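Long-range contact in beta-glucanase (Podospora anserina, PDB 4LE4), which probably hydrolyses beta-glucans, including cellulose-type chains, as a fungal glycoside hydrolase of family GH131: residues K94-K104 against Y225-L236. Sequence-based numbering, arbitrary orientation.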
ATOM      1  N   LYS A  94       6.064 -11.357 -15.205  1.00 17.62           N
ATOM      2  CA  LYS A  94       5.615 -11.728 -13.873  1.00 19.20           C
ATOM      3  C   LYS A  94       6.426 -10.943 -12.871  1.00 17.69           C
ATOM      4  O   LYS A  94       7.664 -11.011 -12.839  1.00 16.96           O
ATOM      5  CB  LYS A  94       5.775 -13.239 -13.638  1.00 23.32           C
ATOM      6  CG  LYS A  94       4.918 -13.784 -12.475  1.00 26.84           C
ATOM      7  CD  LYS A  94       5.516 -15.085 -11.924  1.00 32.36           C
ATOM      8  CE  LYS A  94       6.965 -14.814 -11.469  1.00 35.93           C
ATOM      9  NZ  LYS A  94       7.727 -15.977 -10.914  1.00 37.31           N
ATOM     10  N   VAL A  95       5.709 -10.203 -12.031  1.00 15.67           N
ATOM     11  CA  VAL A  95       6.324  -9.326 -11.034  1.00 15.34           C
ATOM     12  C   VAL A  95       5.579  -9.482  -9.713  1.00 14.17           C
ATOM     13  O   VAL A  95       4.372  -9.708  -9.721  1.00 12.26           O
ATOM     14  CB  VAL A  95       6.177  -7.853 -11.480  1.00 16.46           C
ATOM     15  CG1 VAL A  95       6.937  -6.945 -10.540  1.00 18.23           C
ATOM     16  CG2 VAL A  95       6.663  -7.695 -12.917  1.00 18.29           C
ATOM     17  N   TYR A  96       6.289  -9.385  -8.588  1.00 13.11           N
ATOM     18  CA  TYR A  96       5.649  -9.495  -7.275  1.00 11.74           C
ATOM     19  C   TYR A  96       5.701  -8.143  -6.585  1.00 11.10           C
ATOM     20  O   TYR A  96       6.780  -7.565  -6.431  1.00 12.37           O
ATOM     21  CB  TYR A  96       6.385 -10.501  -6.401  1.00 13.28           C
ATOM     22  CG  TYR A  96       6.394 -11.889  -6.986  1.00 16.13           C
ATOM     23  CD1 TYR A  96       5.324 -12.764  -6.776  1.00 16.76           C
ATOM     24  CD2 TYR A  96       7.470 -12.325  -7.736  1.00 17.95           C
ATOM     25  CE1 TYR A  96       5.346 -14.062  -7.309  1.00 20.16           C
ATOM     26  CE2 TYR A  96       7.497 -13.600  -8.277  1.00 20.85           C
ATOM     27  CZ  TYR A  96       6.441 -14.459  -8.059  1.00 20.74           C
ATOM     28  OH  TYR A  96       6.494 -15.719  -8.616  1.00 28.08           O
ATOM     29  N   TYR A  97       4.543  -7.649  -6.153  1.00  8.72           N
ATOM     30  CA  TYR A  97       4.467  -6.343  -5.500  1.00  9.82           C
ATOM     31  C   TYR A  97       4.254  -6.549  -4.007  1.00  9.89           C
ATOM     32  O   TYR A  97       3.199  -7.007  -3.589  1.00 10.09           O
ATOM     33  CB  TYR A  97       3.299  -5.543  -6.057  1.00  9.06           C
ATOM     34  CG  TYR A  97       3.585  -4.857  -7.352  1.00  8.08           C
ATOM     35  CD1 TYR A  97       3.867  -5.597  -8.499  1.00  9.12           C
ATOM     36  CD2 TYR A  97       3.549  -3.465  -7.446  1.00  6.90           C
ATOM     37  CE1 TYR A  97       4.102  -4.948  -9.713  1.00 10.01           C
ATOM     38  CE2 TYR A  97       3.783  -2.812  -8.648  1.00  7.61           C
ATOM     39  CZ  TYR A  97       4.055  -3.563  -9.781  1.00  9.46           C
ATOM     40  OH  TYR A  97       4.228  -2.911 -10.993  1.00 10.27           O
ATOM     41  N   HIS A  98       5.254  -6.203  -3.211  1.00  9.28           N
ATOM     42  CA  HIS A  98       5.193  -6.396  -1.763  1.00  9.41           C
ATOM     43  C   HIS A  98       4.853  -5.152  -0.944  1.00  7.89           C
ATOM     44  O   HIS A  98       5.164  -4.025  -1.318  1.00  9.24           O
ATOM     45  CB  HIS A  98       6.562  -6.818  -1.205  1.00  9.04           C
ATOM     46  CG  HIS A  98       7.004  -8.207  -1.537  1.00  9.84           C
ATOM     47  ND1 HIS A  98       7.679  -8.523  -2.701  1.00 13.26           N
ATOM     48  CD2 HIS A  98       6.947  -9.348  -0.811  1.00  8.30           C
ATOM     49  CE1 HIS A  98       8.011  -9.804  -2.678  1.00 10.74           C
ATOM     50  NE2 HIS A  98       7.582 -10.324  -1.541  1.00 15.92           N
ATOM     51  N   PHE A  99       4.236  -5.387   0.206  1.00  9.26           N
ATOM     52  CA  PHE A  99       3.966  -4.326   1.185  1.00  9.08           C
ATOM     53  C   PHE A  99       3.388  -4.919   2.447  1.00  7.98           C
ATOM     54  O   PHE A  99       2.781  -5.982   2.416  1.00  6.87           O
ATOM     55  CB  PHE A  99       3.069  -3.189   0.665  1.00  7.50           C
ATOM     56  CG  PHE A  99       1.653  -3.614   0.301  1.00  9.57           C
ATOM     57  CD1 PHE A  99       1.409  -4.218  -0.916  1.00  8.11           C
ATOM     58  CD2 PHE A  99       0.575  -3.402   1.190  1.00  7.22           C
ATOM     59  CE1 PHE A  99       0.122  -4.625  -1.277  1.00  7.98           C
ATOM     60  CE2 PHE A  99      -0.751  -3.815   0.824  1.00  9.65           C
ATOM     61  CZ  PHE A  99      -0.958  -4.422  -0.408  1.00  5.83           C
ATOM     62  N   SER A 100       3.614  -4.243   3.574  1.00  6.92           N
ATOM     63  CA  SER A 100       3.072  -4.695   4.840  1.00  4.69           C
ATOM     64  C   SER A 100       2.271  -3.474   5.333  1.00  3.51           C
ATOM     65  O   SER A 100       2.678  -2.342   5.142  1.00  6.39           O
ATOM     66  CB  SER A 100       4.191  -5.094   5.809  1.00  6.60           C
ATOM     67  OG  SER A 100       4.947  -6.201   5.289  1.00  8.92           O
ATOM     68  N   LEU A 101       1.117  -3.738   5.929  1.00  5.81           N
ATOM     69  CA  LEU A 101       0.197  -2.705   6.391  1.00  6.98           C
ATOM     70  C   LEU A 101      -0.354  -3.005   7.781  1.00  5.35           C
ATOM     71  O   LEU A 101      -0.628  -4.150   8.095  1.00  8.28           O
ATOM     72  CB  LEU A 101      -0.973  -2.665   5.398  1.00  7.98           C
ATOM     73  CG  LEU A 101      -2.129  -1.706   5.668  1.00  7.21           C
ATOM     74  CD1 LEU A 101      -1.674  -0.267   5.460  1.00  9.72           C
ATOM     75  CD2 LEU A 101      -3.283  -2.072   4.677  1.00  9.86           C
ATOM     76  N   MET A 102      -0.601  -1.961   8.578  1.00  7.40           N
ATOM     77  CA  MET A 102      -1.159  -2.174   9.932  1.00  7.40           C
ATOM     78  C   MET A 102      -1.937  -0.925  10.330  1.00  7.22           C
ATOM     79  O   MET A 102      -1.646   0.180   9.864  1.00  6.97           O
ATOM     80  CB  MET A 102       0.007  -2.418  10.932  1.00  9.66           C
ATOM     81  CG  MET A 102      -0.343  -2.559  12.434  1.00 10.86           C
ATOM     82  SD  MET A 102      -0.457  -0.926  13.266  1.00 11.92           S
ATOM     83  CE  MET A 102       1.331  -0.502  13.481  1.00  9.53           C
ATOM     84  N   ARG A 103      -2.989  -1.102  11.126  1.00  7.25           N
ATOM     85  CA  ARG A 103      -3.703   0.062  11.639  1.00  9.02           C
ATOM     86  C   ARG A 103      -3.701  -0.141  13.174  1.00  9.22           C
ATOM     87  O   ARG A 103      -3.537  -1.256  13.672  1.00  9.44           O
ATOM     88  CB  ARG A 103      -5.168   0.081  11.196  1.00  7.68           C
ATOM     89  CG  ARG A 103      -5.995  -0.950  11.947  1.00 10.04           C
ATOM     90  CD  ARG A 103      -7.497  -0.838  11.579  1.00 12.69           C
ATOM     91  NE  ARG A 103      -8.290  -1.816  12.322  1.00 12.55           N
ATOM     92  CZ  ARG A 103      -8.717  -1.656  13.578  1.00 11.87           C
ATOM     93  NH1 ARG A 103      -8.435  -0.550  14.266  1.00 12.36           N
ATOM     94  NH2 ARG A 103      -9.438  -2.613  14.144  1.00 12.01           N
ATOM     95  N   LYS A 104      -3.888   0.951  13.901  1.00 10.23           N
ATOM     96  CA  LYS A 104      -3.995   0.908  15.362  1.00 12.95           C
ATOM     97  C   LYS A 104      -5.448   1.319  15.709  1.00 14.81           C
ATOM     98  O   LYS A 104      -6.246   1.631  14.825  1.00 12.71           O
ATOM     99  CB  LYS A 104      -3.020   1.928  15.981  1.00 13.16           C
ATOM    100  CG  LYS A 104      -1.551   1.593  15.765  1.00 15.06           C
ATOM    101  CD  LYS A 104      -0.631   2.666  16.428  1.00 15.61           C
ATOM    102  CE  LYS A 104       0.857   2.383  16.224  1.00 19.01           C
ATOM    103  NZ  LYS A 104       1.318   1.143  16.926  1.00 23.21           N
ATOM    104  N   TYR A 225       0.003   2.365   8.819  1.00  8.67           N
ATOM    105  CA  TYR A 225       1.423   2.059   9.004  1.00  8.43           C
ATOM    106  C   TYR A 225       1.878   1.122   7.918  1.00  9.62           C
ATOM    107  O   TYR A 225       1.198   0.156   7.621  1.00  8.05           O
ATOM    108  CB  TYR A 225       1.615   1.435  10.376  1.00  9.81           C
ATOM    109  CG  TYR A 225       1.196   2.423  11.436  1.00 10.70           C
ATOM    110  CD1 TYR A 225       2.123   3.296  11.997  1.00 13.28           C
ATOM    111  CD2 TYR A 225      -0.148   2.546  11.812  1.00 11.83           C
ATOM    112  CE1 TYR A 225       1.732   4.285  12.916  1.00 14.91           C
ATOM    113  CE2 TYR A 225      -0.555   3.520  12.723  1.00 11.75           C
ATOM    114  CZ  TYR A 225       0.394   4.394  13.279  1.00 14.88           C
ATOM    115  OH  TYR A 225       0.033   5.357  14.209  1.00 13.10           O
ATOM    116  N   TRP A 226       3.026   1.424   7.331  1.00  7.65           N
ATOM    117  CA  TRP A 226       3.530   0.641   6.194  1.00  6.88           C
ATOM    118  C   TRP A 226       4.999   0.300   6.334  1.00  8.35           C
ATOM    119  O   TRP A 226       5.764   1.117   6.855  1.00  8.98           O
ATOM    120  CB  TRP A 226       3.456   1.487   4.916  1.00  8.12           C
ATOM    121  CG  TRP A 226       2.105   1.941   4.503  1.00 10.45           C
ATOM    122  CD1 TRP A 226       1.306   2.883   5.129  1.00  5.88           C
ATOM    123  CD2 TRP A 226       1.384   1.481   3.376  1.00  9.13           C
ATOM    124  NE1 TRP A 226       0.129   3.020   4.446  1.00 10.31           N
ATOM    125  CE2 TRP A 226       0.145   2.177   3.361  1.00 11.03           C
ATOM    126  CE3 TRP A 226       1.654   0.544   2.368  1.00  9.26           C
ATOM    127  CZ2 TRP A 226      -0.826   1.967   2.369  1.00 10.27           C
ATOM    128  CZ3 TRP A 226       0.676   0.333   1.379  1.00 10.91           C
ATOM    129  CH2 TRP A 226      -0.540   1.043   1.393  1.00 10.85           C
ATOM    130  N   SER A 227       5.401  -0.873   5.835  1.00  9.55           N
ATOM    131  CA  SER A 227       6.827  -1.220   5.803  1.00  8.67           C
ATOM    132  C   SER A 227       7.015  -2.305   4.748  1.00  8.95           C
ATOM    133  O   SER A 227       6.035  -2.804   4.195  1.00  6.02           O
ATOM    134  CB  SER A 227       7.349  -1.692   7.172  1.00  5.48           C
ATOM    135  OG  SER A 227       6.738  -2.868   7.641  1.00  8.19           O
ATOM    136  N   GLY A 228       8.268  -2.615   4.426  1.00  7.16           N
ATOM    137  CA  GLY A 228       8.519  -3.679   3.476  1.00  8.79           C
ATOM    138  C   GLY A 228       7.915  -3.508   2.098  1.00  8.57           C
ATOM    139  O   GLY A 228       7.528  -4.481   1.486  1.00  9.00           O
ATOM    140  N   VAL A 229       7.867  -2.293   1.602  1.00  8.74           N
ATOM    141  CA  VAL A 229       7.325  -2.049   0.272  1.00  9.64           C
ATOM    142  C   VAL A 229       8.447  -2.202  -0.770  1.00  9.63           C
ATOM    143  O   VAL A 229       9.419  -1.479  -0.711  1.00 10.46           O
ATOM    144  CB  VAL A 229       6.798  -0.616   0.169  1.00  7.93           C
ATOM    145  CG1 VAL A 229       6.224  -0.374  -1.254  1.00  9.63           C
ATOM    146  CG2 VAL A 229       5.704  -0.371   1.273  1.00  6.69           C
ATOM    147  N   TYR A 230       8.318  -3.145  -1.690  1.00  8.36           N
ATOM    148  CA  TYR A 230       9.322  -3.336  -2.748  1.00  9.38           C
ATOM    149  C   TYR A 230       8.738  -4.209  -3.858  1.00  9.98           C
ATOM    150  O   TYR A 230       7.693  -4.848  -3.697  1.00  8.71           O
ATOM    151  CB  TYR A 230      10.638  -3.938  -2.187  1.00  9.05           C
ATOM    152  CG  TYR A 230      10.567  -5.374  -1.684  1.00 11.78           C
ATOM    153  CD1 TYR A 230      11.000  -6.434  -2.492  1.00 13.21           C
ATOM    154  CD2 TYR A 230      10.094  -5.675  -0.396  1.00 11.52           C
ATOM    155  CE1 TYR A 230      10.970  -7.760  -2.031  1.00 12.22           C
ATOM    156  CE2 TYR A 230      10.058  -7.000   0.069  1.00 12.90           C
ATOM    157  CZ  TYR A 230      10.504  -8.028  -0.765  1.00 13.43           C
ATOM    158  OH  TYR A 230      10.510  -9.325  -0.323  1.00 15.84           O
ATOM    159  N   ILE A 231       9.399  -4.207  -5.000  1.00 10.25           N
ATOM    160  CA  ILE A 231       8.931  -4.967  -6.151  1.00  9.83           C
ATOM    161  C   ILE A 231      10.060  -5.866  -6.626  1.00 11.69           C
ATOM    162  O   ILE A 231      11.183  -5.403  -6.803  1.00 12.43           O
ATOM    163  CB  ILE A 231       8.534  -4.034  -7.290  1.00 10.51           C
ATOM    164  CG1 ILE A 231       7.337  -3.155  -6.865  1.00 10.90           C
ATOM    165  CG2 ILE A 231       8.162  -4.884  -8.509  1.00 10.52           C
ATOM    166  CD1 ILE A 231       7.109  -1.916  -7.800  1.00  9.74           C
ATOM    167  N   GLU A 232       9.762  -7.144  -6.837  1.00 13.50           N
ATOM    168  CA  GLU A 232      10.801  -8.075  -7.262  1.00 15.88           C
ATOM    169  C   GLU A 232      10.313  -8.958  -8.417  1.00 17.03           C
ATOM    170  O   GLU A 232       9.109  -9.071  -8.675  1.00 14.50           O
ATOM    171  CB  GLU A 232      11.249  -8.915  -6.052  1.00 17.69           C
ATOM    172  CG  GLU A 232      10.497 -10.178  -5.853  1.00 21.75           C
ATOM    173  CD  GLU A 232      10.784 -10.894  -4.539  1.00 20.07           C
ATOM    174  OE1 GLU A 232      11.947 -11.010  -4.118  1.00 21.94           O
ATOM    175  OE2 GLU A 232       9.816 -11.375  -3.933  1.00 18.47           O
ATOM    176  N   SER A 233      11.255  -9.555  -9.142  1.00 18.62           N
ATOM    177  CA  SER A 233      10.871 -10.430 -10.241  1.00 21.48           C
ATOM    178  C   SER A 233      11.613 -11.734 -10.100  1.00 24.05           C
ATOM    179  O   SER A 233      12.520 -11.844  -9.272  1.00 23.35           O
ATOM    180  CB  SER A 233      11.225  -9.816 -11.592  1.00 23.06           C
ATOM    181  OG  SER A 233      12.618  -9.584 -11.656  1.00 26.29           O
ATOM    182  N   GLY A 234      11.216 -12.707 -10.920  1.00 25.65           N
ATOM    183  CA  GLY A 234      11.833 -14.017 -10.913  1.00 29.45           C
ATOM    184  C   GLY A 234      12.012 -14.593  -9.524  1.00 31.79           C
ATOM    185  O   GLY A 234      13.073 -14.437  -8.922  1.00 36.70           O
ATOM    186  N   SER A 235      10.985 -15.244  -9.005  1.00 31.64           N
ATOM    187  CA  SER A 235      11.037 -15.869  -7.683  1.00 30.22           C
ATOM    188  C   SER A 235      10.562 -14.951  -6.551  1.00 27.67           C
ATOM    189  O   SER A 235      11.056 -13.843  -6.355  1.00 27.88           O
ATOM    190  CB  SER A 235      12.450 -16.382  -7.389  1.00 32.64           C
ATOM    191  OG  SER A 235      12.455 -17.277  -6.296  1.00 37.62           O
ATOM    192  N   LEU A 236       9.582 -15.435  -5.811  1.00 24.92           N
ATOM    193  CA  LEU A 236       9.010 -14.683  -4.711  1.00 21.85           C
ATOM    194  C   LEU A 236       9.721 -14.931  -3.391  1.00 20.20           C
ATOM    195  O   LEU A 236       9.994 -16.071  -3.011  1.00 19.29           O
ATOM    196  CB  LEU A 236       7.551 -15.069  -4.546  1.00 21.80           C
ATOM    197  CG  LEU A 236       6.887 -14.545  -3.275  1.00 22.54           C
ATOM    198  CD1 LEU A 236       6.849 -13.012  -3.284  1.00 20.61           C
ATOM    199  CD2 LEU A 236       5.503 -15.132  -3.206  1.00 21.27           C
TER
HETATM  200  O   HOH W   1       7.331  -5.165   6.613  1.00 12.06           O
HETATM  201  O   HOH W   2       6.417  -6.618   2.874  1.00 14.22           O
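Ser100 OG is joined through one water to Ser227 OG and through another to Gly228 O, and is also bonded to Asn164 of the adjoining strand 163-170. The first water lies 2.9 Å from Ser100 OG and 2.6 Å from Ser227 OG, which is also hydrogen-bonded to the backbone N of Asn52; the second donates to Gly228 O. Gly228, with positive phi (59°), lies at a beta bulge that shifts the antiparallel register by one residue. On either side of it the strands are paired by backbone bonds, among them Tyr96 N to Glu232 O at 2.8 Å. On the same face as the serines, His98 and Tyr230 form an offset stack, centroids 4.0 Å apart and planes 9° from parallel; Tyr230 reaches it with CG between its backbone N and carbonyl carbon (chi1 68°). Past this stack the chain turns back, and Leu236 CB sits over the centre of the Tyr96 ring, 3.7 Å from its centroid. At the other end, Met102 CE packs on Tyr225 CG at 3.6 Å. The opposite face carries Tyr97, Leu101, Trp226 and Ile231: Leu101 CD1 lies over the indole, and the Trp226 side chain also touches Ile117 and Ala118 of strand 115-120. This apolar face packs against the second antiparallel sheet, as in the beta-sandwich of the concanavalin clan.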